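Long-range contact in WbmS, polysaccharide deacetylase involved in O-antigen biosynthesis (Bordetella bronchiseptica, PDB 3HFT), which probably removes acetyl groups from a sugar substrate during O-antigen biosynthesis, as a zinc-binding member of the polysaccharide deacetylase family: residues Trp35-Asp46 with Tyr197-His208. Residues are numbered along the deposited sequence; the frame is centred on the assembly and turned at random.
Sequences WRGRIFLTFDID and YQPDGINVLDFH. With EDO (1,2-ethanediol), chain F; EDO (1,2-ethanediol), chain D.
Phe40 and Leu205 lie at the middle of a parallel pairing between strands 39-44 and 203-207, neighbouring strands of what is, as in its family, probably a distorted (beta/alpha) barrel. Phe40 N donates to Asn203 O and Phe40 O receives Leu205 N at 3.0 Å, a ladder continued by Thr42 and Asp44. On the face carrying Ile39, Leu41, Phe43, Leu205 and Phe207 the packing is apolar and tight: Ile39 CG2 touches Leu205 CD1, and the rings of Phe43 and Phe207 lie side by side, planes 27° apart but barely overlapping, with Phe43 CE1 3.6 Å from Phe207 CB. Helices 50-63 and 245-256 pack here, which suits large hydrophobic residues. Thr42, on the other face with Phe40 and Val204, uses both branches: CG2 meets Val204 CG1, while OG1, held between backbone N and carbonyl carbon (chi1 70°), gives Leu205 O a second bond, 2.7 Å long, from above its carbonyl plane.

At the N-terminal ends the Asn203 amide closes its own loop, accepting from Gln198 N on an OD1 lone pair and donating through ND2 to Gln198 O; ND2 also crosses to Arg38 O, which accepts Asn203 N as well. Tyr197 OH reaches Gly37 O in the carbonyl plane at 2.5 Å; Gly37, with positive phi, fits the type II turn and the close passage of Pro199 O. Toward solvent the contact loosens: Arg36 lays one guanidinium face over Asp200 O without a hydrogen bond.

The C-terminal ends contribute to the zinc site. Asp46 OD1 binds zinc alongside His92 and His127. Asp44 OD2 and Asp206 OD2 approach to 2.5 Å with carboxylate planes 70° apart, while Arg125 forms a salt bridge with Asp44 OD1. His208 NE2 donates to O2 of one ethanediol (chain F), probably from the crystallisation liquor, at 2.6 Å, and Asp179 holds ND1. The pairing thus gathers acids and a histidine beside the metal, consistent with a hydrolytic deacetylase site.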
ATOM      1  N   TRP A  35      -5.518 -13.094  15.547  1.00 36.30           N
ATOM      2  CA  TRP A  35      -4.773 -13.177  14.285  1.00 34.60           C
ATOM      3  C   TRP A  35      -3.386 -13.782  14.350  1.00 33.14           C
ATOM      4  O   TRP A  35      -2.880 -14.263  13.344  1.00 31.71           O
ATOM      5  CB  TRP A  35      -4.601 -11.787  13.671  1.00 34.75           C
ATOM      6  CG  TRP A  35      -3.527 -10.887  14.323  1.00 40.06           C
ATOM      7  CD1 TRP A  35      -2.122 -10.973  14.180  1.00 36.79           C
ATOM      8  CD2 TRP A  35      -3.762  -9.763  15.140  1.00 39.42           C
ATOM      9  NE1 TRP A  35      -1.520  -9.972  14.884  1.00 47.28           N
ATOM     10  CE2 TRP A  35      -2.495  -9.214  15.491  1.00 42.40           C
ATOM     11  CE3 TRP A  35      -4.912  -9.145  15.602  1.00 39.48           C
ATOM     12  CZ2 TRP A  35      -2.368  -8.083  16.278  1.00 48.69           C
ATOM     13  CZ3 TRP A  35      -4.793  -8.013  16.390  1.00 46.76           C
ATOM     14  CH2 TRP A  35      -3.528  -7.485  16.736  1.00 50.98           C
ATOM     15  N   ARG A  36      -2.735 -13.711  15.497  1.00 33.65           N
ATOM     16  CA  ARG A  36      -1.339 -14.092  15.591  1.00 31.40           C
ATOM     17  C   ARG A  36      -1.137 -15.545  15.320  1.00 32.29           C
ATOM     18  O   ARG A  36      -1.719 -16.413  15.988  1.00 31.65           O
ATOM     19  CB  ARG A  36      -0.805 -13.717  16.960  1.00 33.26           C
ATOM     20  CG  ARG A  36       0.661 -13.549  17.019  1.00 43.12           C
ATOM     21  CD  ARG A  36       1.034 -13.046  18.400  1.00 47.60           C
ATOM     22  NE  ARG A  36       2.426 -13.338  18.686  1.00 49.96           N
ATOM     23  CZ  ARG A  36       3.423 -12.477  18.559  1.00 57.73           C
ATOM     24  NH1 ARG A  36       3.187 -11.219  18.146  1.00 60.66           N
ATOM     25  NH2 ARG A  36       4.663 -12.870  18.854  1.00 55.58           N
ATOM     26  N   GLY A  37      -0.333 -15.837  14.318  1.00 31.29           N
ATOM     27  CA  GLY A  37      -0.093 -17.225  13.911  1.00 32.02           C
ATOM     28  C   GLY A  37      -1.213 -17.901  13.134  1.00 33.00           C
ATOM     29  O   GLY A  37      -1.107 -19.075  12.787  1.00 33.15           O
ATOM     30  N   ARG A  38      -2.279 -17.175  12.834  1.00 32.76           N
ATOM     31  CA  ARG A  38      -3.412 -17.751  12.148  1.00 32.22           C
ATOM     32  C   ARG A  38      -3.271 -17.532  10.667  1.00 32.31           C
ATOM     33  O   ARG A  38      -2.496 -16.675  10.222  1.00 32.24           O
ATOM     34  CB  ARG A  38      -4.719 -17.145  12.666  1.00 33.31           C
ATOM     35  CG  ARG A  38      -4.888 -17.328  14.164  1.00 40.87           C
ATOM     36  CD  ARG A  38      -6.217 -16.810  14.625  1.00 46.68           C
ATOM     37  NE  ARG A  38      -7.263 -17.810  14.503  1.00 45.96           N
ATOM     38  CZ  ARG A  38      -8.576 -17.575  14.632  1.00 49.97           C
ATOM     39  NH1 ARG A  38      -9.050 -16.336  14.879  1.00 36.48           N
ATOM     40  NH2 ARG A  38      -9.431 -18.599  14.507  1.00 48.38           N
ATOM     41  N   ILE A  39      -4.037 -18.317   9.924  1.00 32.11           N
ATOM     42  CA  ILE A  39      -4.014 -18.304   8.473  1.00 31.63           C
ATOM     43  C   ILE A  39      -5.366 -17.812   7.971  1.00 32.95           C
ATOM     44  O   ILE A  39      -6.427 -18.269   8.433  1.00 32.09           O
ATOM     45  CB  ILE A  39      -3.724 -19.694   7.916  1.00 33.21           C
ATOM     46  CG1 ILE A  39      -2.354 -20.200   8.436  1.00 33.69           C
ATOM     47  CG2 ILE A  39      -3.805 -19.659   6.397  1.00 32.59           C
ATOM     48  CD1 ILE A  39      -2.082 -21.693   8.193  1.00 34.41           C
ATOM     49  N   PHE A  40      -5.316 -16.838   7.077  1.00 31.54           N
ATOM     50  CA  PHE A  40      -6.517 -16.279   6.448  1.00 32.25           C
ATOM     51  C   PHE A  40      -6.467 -16.523   4.939  1.00 32.71           C
ATOM     52  O   PHE A  40      -5.739 -15.841   4.203  1.00 33.53           O
ATOM     53  CB  PHE A  40      -6.607 -14.778   6.726  1.00 31.45           C
ATOM     54  CG  PHE A  40      -6.713 -14.432   8.187  1.00 31.84           C
ATOM     55  CD1 PHE A  40      -5.614 -14.481   9.000  1.00 31.88           C
ATOM     56  CD2 PHE A  40      -7.936 -14.105   8.750  1.00 31.99           C
ATOM     57  CE1 PHE A  40      -5.707 -14.191  10.352  1.00 33.32           C
ATOM     58  CE2 PHE A  40      -8.030 -13.788  10.096  1.00 33.17           C
ATOM     59  CZ  PHE A  40      -6.910 -13.848  10.895  1.00 34.30           C
ATOM     60  N   LEU A  41      -7.180 -17.551   4.476  1.00 31.49           N
ATOM     61  CA  LEU A  41      -7.237 -17.844   3.048  1.00 32.78           C
ATOM     62  C   LEU A  41      -8.225 -16.876   2.425  1.00 30.75           C
ATOM     63  O   LEU A  41      -9.380 -16.734   2.905  1.00 33.31           O
ATOM     64  CB  LEU A  41      -7.691 -19.286   2.805  1.00 32.91           C
ATOM     65  CG  LEU A  41      -6.785 -20.416   3.308  1.00 36.47           C
ATOM     66  CD1 LEU A  41      -7.478 -21.789   3.129  1.00 34.61           C
ATOM     67  CD2 LEU A  41      -5.456 -20.379   2.597  1.00 37.26           C
ATOM     68  N   THR A  42      -7.779 -16.182   1.391  1.00 32.24           N
ATOM     69  CA  THR A  42      -8.608 -15.218   0.699  1.00 32.20           C
ATOM     70  C   THR A  42      -8.599 -15.538  -0.799  1.00 34.00           C
ATOM     71  O   THR A  42      -7.591 -15.985  -1.347  1.00 33.49           O
ATOM     72  CB  THR A  42      -8.176 -13.744   0.977  1.00 32.96           C
ATOM     73  OG1 THR A  42      -6.925 -13.466   0.342  1.00 33.07           O
ATOM     74  CG2 THR A  42      -8.098 -13.447   2.499  1.00 31.44           C
ATOM     75  N   PHE A  43      -9.743 -15.299  -1.433  1.00 32.84           N
ATOM     76  CA  PHE A  43      -9.943 -15.599  -2.829  1.00 32.47           C
ATOM     77  C   PHE A  43     -10.470 -14.398  -3.582  1.00 33.17           C
ATOM     78  O   PHE A  43     -11.538 -13.915  -3.299  1.00 33.07           O
ATOM     79  CB  PHE A  43     -10.907 -16.781  -2.931  1.00 32.49           C
ATOM     80  CG  PHE A  43     -10.351 -18.031  -2.308  1.00 32.55           C
ATOM     81  CD1 PHE A  43      -9.572 -18.896  -3.057  1.00 36.00           C
ATOM     82  CD2 PHE A  43     -10.569 -18.305  -0.973  1.00 32.75           C
ATOM     83  CE1 PHE A  43      -8.995 -20.002  -2.476  1.00 34.31           C
ATOM     84  CE2 PHE A  43     -10.013 -19.409  -0.374  1.00 36.64           C
ATOM     85  CZ  PHE A  43      -9.219 -20.255  -1.117  1.00 36.52           C
ATOM     86  N   ASP A  44      -9.672 -13.898  -4.513  1.00 34.21           N
ATOM     87  CA  ASP A  44     -10.051 -12.840  -5.429  1.00 32.37           C
ATOM     88  C   ASP A  44     -10.680 -13.559  -6.653  1.00 33.72           C
ATOM     89  O   ASP A  44      -9.987 -14.252  -7.429  1.00 34.73           O
ATOM     90  CB  ASP A  44      -8.838 -12.051  -5.889  1.00 32.57           C
ATOM     91  CG  ASP A  44      -8.240 -11.180  -4.784  1.00 38.48           C
ATOM     92  OD1 ASP A  44      -8.849 -11.040  -3.706  1.00 36.59           O
ATOM     93  OD2 ASP A  44      -7.149 -10.620  -5.024  1.00 37.88           O
ATOM     94  N   ILE A  45     -11.981 -13.434  -6.775  1.00 33.61           N
ATOM     95  CA  ILE A  45     -12.744 -14.232  -7.750  1.00 33.68           C
ATOM     96  C   ILE A  45     -12.335 -13.892  -9.195  1.00 33.62           C
ATOM     97  O   ILE A  45     -12.250 -14.768 -10.030  1.00 33.31           O
ATOM     98  CB  ILE A  45     -14.250 -14.150  -7.433  1.00 36.37           C
ATOM     99  CG1 ILE A  45     -14.524 -14.831  -6.064  1.00 33.68           C
ATOM    100  CG2 ILE A  45     -15.122 -14.791  -8.571  1.00 32.30           C
ATOM    101  CD1 ILE A  45     -16.003 -14.752  -5.578  1.00 33.25           C
ATOM    102  N   ASP A  46     -12.029 -12.625  -9.459  1.00 32.78           N
ATOM    103  CA  ASP A  46     -11.559 -12.154 -10.771  1.00 32.50           C
ATOM    104  C   ASP A  46     -12.351 -12.691 -11.962  1.00 32.27           C
ATOM    105  O   ASP A  46     -11.776 -13.207 -12.931  1.00 33.04           O
ATOM    106  CB  ASP A  46     -10.060 -12.425 -10.952  1.00 32.43           C
ATOM    107  CG  ASP A  46      -9.218 -11.454 -10.167  1.00 36.30           C
ATOM    108  OD1 ASP A  46      -9.779 -10.859  -9.224  1.00 36.71           O
ATOM    109  OD2 ASP A  46      -8.019 -11.294 -10.474  1.00 37.59           O
ATOM    110  N   TYR A 197       5.198 -18.889   6.538  1.00 32.84           N
ATOM    111  CA  TYR A 197       4.462 -18.848   7.794  1.00 30.91           C
ATOM    112  C   TYR A 197       5.140 -18.054   8.895  1.00 32.85           C
ATOM    113  O   TYR A 197       6.313 -18.263   9.196  1.00 31.65           O
ATOM    114  CB  TYR A 197       4.172 -20.285   8.295  1.00 31.51           C
ATOM    115  CG  TYR A 197       3.332 -20.312   9.553  1.00 32.07           C
ATOM    116  CD1 TYR A 197       2.000 -19.890   9.539  1.00 32.42           C
ATOM    117  CD2 TYR A 197       3.874 -20.730  10.763  1.00 31.42           C
ATOM    118  CE1 TYR A 197       1.214 -19.903  10.722  1.00 31.58           C
ATOM    119  CE2 TYR A 197       3.105 -20.751  11.942  1.00 33.21           C
ATOM    120  CZ  TYR A 197       1.784 -20.329  11.910  1.00 32.86           C
ATOM    121  OH  TYR A 197       1.057 -20.345  13.081  1.00 33.96           O
ATOM    122  N   GLN A 198       4.368 -17.174   9.519  1.00 29.15           N
ATOM    123  CA  GLN A 198       4.784 -16.402  10.657  1.00 30.29           C
ATOM    124  C   GLN A 198       3.983 -16.847  11.903  1.00 32.47           C
ATOM    125  O   GLN A 198       2.781 -16.533  12.040  1.00 32.94           O
ATOM    126  CB  GLN A 198       4.531 -14.912  10.393  1.00 31.84           C
ATOM    127  CG  GLN A 198       5.069 -14.423   9.041  1.00 37.27           C
ATOM    128  CD  GLN A 198       5.056 -12.926   8.902  1.00 33.62           C
ATOM    129  OE1 GLN A 198       4.472 -12.207   9.734  1.00 31.89           O
ATOM    130  NE2 GLN A 198       5.730 -12.429   7.851  1.00 31.60           N
ATOM    131  N   PRO A 199       4.626 -17.586  12.811  1.00 32.09           N
ATOM    132  CA  PRO A 199       3.884 -17.969  14.020  1.00 31.44           C
ATOM    133  C   PRO A 199       3.569 -16.760  14.852  1.00 30.42           C
ATOM    134  O   PRO A 199       2.670 -16.797  15.707  1.00 29.19           O
ATOM    135  CB  PRO A 199       4.865 -18.864  14.766  1.00 31.86           C
ATOM    136  CG  PRO A 199       6.160 -18.652  14.162  1.00 36.65           C
ATOM    137  CD  PRO A 199       6.007 -18.084  12.825  1.00 32.33           C
ATOM    138  N   ASP A 200       4.323 -15.690  14.603  1.00 28.80           N
ATOM    139  CA  ASP A 200       4.267 -14.445  15.361  1.00 31.29           C
ATOM    140  C   ASP A 200       3.619 -13.275  14.606  1.00 30.18           C
ATOM    141  O   ASP A 200       3.652 -12.146  15.091  1.00 31.15           O
ATOM    142  CB  ASP A 200       5.675 -14.002  15.797  1.00 30.52           C
ATOM    143  CG  ASP A 200       6.715 -14.040  14.654  1.00 31.61           C
ATOM    144  OD1 ASP A 200       6.436 -14.505  13.529  1.00 32.36           O
ATOM    145  OD2 ASP A 200       7.857 -13.631  14.928  1.00 32.28           O
ATOM    146  N   GLY A 201       3.011 -13.553  13.470  1.00 31.48           N
ATOM    147  CA  GLY A 201       2.374 -12.506  12.682  1.00 31.87           C
ATOM    148  C   GLY A 201       1.083 -12.998  12.093  1.00 32.12           C
ATOM    149  O   GLY A 201       0.646 -14.126  12.381  1.00 34.05           O
ATOM    150  N   ILE A 202       0.449 -12.144  11.295  1.00 32.45           N
ATOM    151  CA  ILE A 202      -0.743 -12.499  10.565  1.00 30.56           C
ATOM    152  C   ILE A 202      -0.381 -13.088   9.213  1.00 32.07           C
ATOM    153  O   ILE A 202       0.502 -12.577   8.535  1.00 32.98           O
ATOM    154  CB  ILE A 202      -1.701 -11.271  10.433  1.00 30.38           C
ATOM    155  CG1 ILE A 202      -3.083 -11.756   9.998  1.00 35.41           C
ATOM    156  CG2 ILE A 202      -1.125 -10.191   9.493  1.00 30.86           C
ATOM    157  CD1 ILE A 202      -4.086 -10.640   9.912  1.00 34.84           C
ATOM    158  N   ASN A 203      -1.056 -14.174   8.801  1.00 30.10           N
ATOM    159  CA  ASN A 203      -0.750 -14.870   7.546  1.00 32.89           C
ATOM    160  C   ASN A 203      -1.923 -14.885   6.571  1.00 33.63           C
ATOM    161  O   ASN A 203      -2.806 -15.760   6.654  1.00 34.88           O
ATOM    162  CB  ASN A 203      -0.365 -16.316   7.864  1.00 32.57           C
ATOM    163  CG  ASN A 203       0.824 -16.413   8.799  1.00 34.03           C
ATOM    164  OD1 ASN A 203       1.981 -16.450   8.335  1.00 34.31           O
ATOM    165  ND2 ASN A 203       0.559 -16.546  10.110  1.00 28.73           N
ATOM    166  N   VAL A 204      -1.986 -13.888   5.697  1.00 31.59           N
ATOM    167  CA  VAL A 204      -3.066 -13.779   4.730  1.00 31.24           C
ATOM    168  C   VAL A 204      -2.503 -14.184   3.363  1.00 33.91           C
ATOM    169  O   VAL A 204      -1.435 -13.691   2.934  1.00 31.76           O
ATOM    170  CB  VAL A 204      -3.683 -12.355   4.699  1.00 31.77           C
ATOM    171  CG1 VAL A 204      -4.902 -12.323   3.764  1.00 33.10           C
ATOM    172  CG2 VAL A 204      -4.042 -11.860   6.106  1.00 28.93           C
ATOM    173  N   LEU A 205      -3.191 -15.122   2.705  1.00 30.24           N
ATOM    174  CA  LEU A 205      -2.787 -15.583   1.376  1.00 33.81           C
ATOM    175  C   LEU A 205      -3.925 -15.291   0.419  1.00 34.53           C
ATOM    176  O   LEU A 205      -5.101 -15.347   0.812  1.00 36.18           O
ATOM    177  CB  LEU A 205      -2.456 -17.083   1.380  1.00 32.85           C
ATOM    178  CG  LEU A 205      -1.273 -17.544   2.236  1.00 35.57           C
ATOM    179  CD1 LEU A 205      -1.717 -17.891   3.679  1.00 31.40           C
ATOM    180  CD2 LEU A 205      -0.592 -18.757   1.643  1.00 35.27           C
ATOM    181  N   ASP A 206      -3.581 -14.965  -0.825  1.00 32.57           N
ATOM    182  CA  ASP A 206      -4.549 -14.647  -1.859  1.00 32.16           C
ATOM    183  C   ASP A 206      -4.434 -15.623  -3.034  1.00 33.24           C
ATOM    184  O   ASP A 206      -3.377 -15.711  -3.684  1.00 33.87           O
ATOM    185  CB  ASP A 206      -4.305 -13.234  -2.356  1.00 30.88           C
ATOM    186  CG  ASP A 206      -5.339 -12.748  -3.369  1.00 38.46           C
ATOM    187  OD1 ASP A 206      -6.379 -13.419  -3.568  1.00 36.79           O
ATOM    188  OD2 ASP A 206      -5.102 -11.629  -3.910  1.00 38.58           O
ATOM    189  N   PHE A 207      -5.531 -16.332  -3.306  1.00 32.07           N
ATOM    190  CA  PHE A 207      -5.621 -17.262  -4.450  1.00 34.40           C
ATOM    191  C   PHE A 207      -6.703 -16.810  -5.433  1.00 33.54           C
ATOM    192  O   PHE A 207      -7.692 -16.225  -5.039  1.00 34.75           O
ATOM    193  CB  PHE A 207      -5.998 -18.661  -3.990  1.00 35.33           C
ATOM    194  CG  PHE A 207      -4.937 -19.368  -3.182  1.00 32.30           C
ATOM    195  CD1 PHE A 207      -4.865 -19.216  -1.813  1.00 32.85           C
ATOM    196  CD2 PHE A 207      -4.039 -20.235  -3.805  1.00 33.12           C
ATOM    197  CE1 PHE A 207      -3.892 -19.917  -1.074  1.00 32.59           C
ATOM    198  CE2 PHE A 207      -3.065 -20.911  -3.083  1.00 35.37           C
ATOM    199  CZ  PHE A 207      -2.990 -20.738  -1.715  1.00 33.47           C
ATOM    200  N   HIS A 208      -6.508 -17.133  -6.699  1.00 33.44           N
ATOM    201  CA  HIS A 208      -7.514 -16.929  -7.745  1.00 33.56           C
ATOM    202  C   HIS A 208      -8.043 -18.292  -8.191  1.00 32.60           C
ATOM    203  O   HIS A 208      -7.263 -19.199  -8.461  1.00 33.11           O
ATOM    204  CB  HIS A 208      -6.920 -16.199  -8.946  1.00 33.49           C
ATOM    205  CG  HIS A 208      -6.368 -14.856  -8.603  1.00 35.22           C
ATOM    206  ND1 HIS A 208      -5.087 -14.686  -8.109  1.00 34.61           N
ATOM    207  CD2 HIS A 208      -6.937 -13.632  -8.615  1.00 36.19           C
ATOM    208  CE1 HIS A 208      -4.891 -13.401  -7.856  1.00 42.10           C
ATOM    209  NE2 HIS A 208      -6.002 -12.740  -8.142  1.00 38.07           N
TER
HETATM  210  C1  EDO F 261      -5.268  -8.163  -7.116  1.00 45.88           C
HETATM  211  O1  EDO F 261      -5.777  -7.852  -8.431  1.00 36.55           O
HETATM  212  C2  EDO F 261      -5.268  -9.685  -6.963  1.00 48.48           C
HETATM  213  O2  EDO F 261      -6.510 -10.277  -7.454  1.00 40.66           O
HETATM  214  C1  EDO D 259      -4.482 -13.147 -12.998  1.00 54.81           C
HETATM  215  O1  EDO D 259      -3.270 -13.742 -12.527  1.00 39.94           O
HETATM  216  C2  EDO D 259      -5.672 -13.701 -12.207  1.00 61.80           C
HETATM  217  O2  EDO D 259      -6.780 -12.785 -12.235  1.00 64.92           O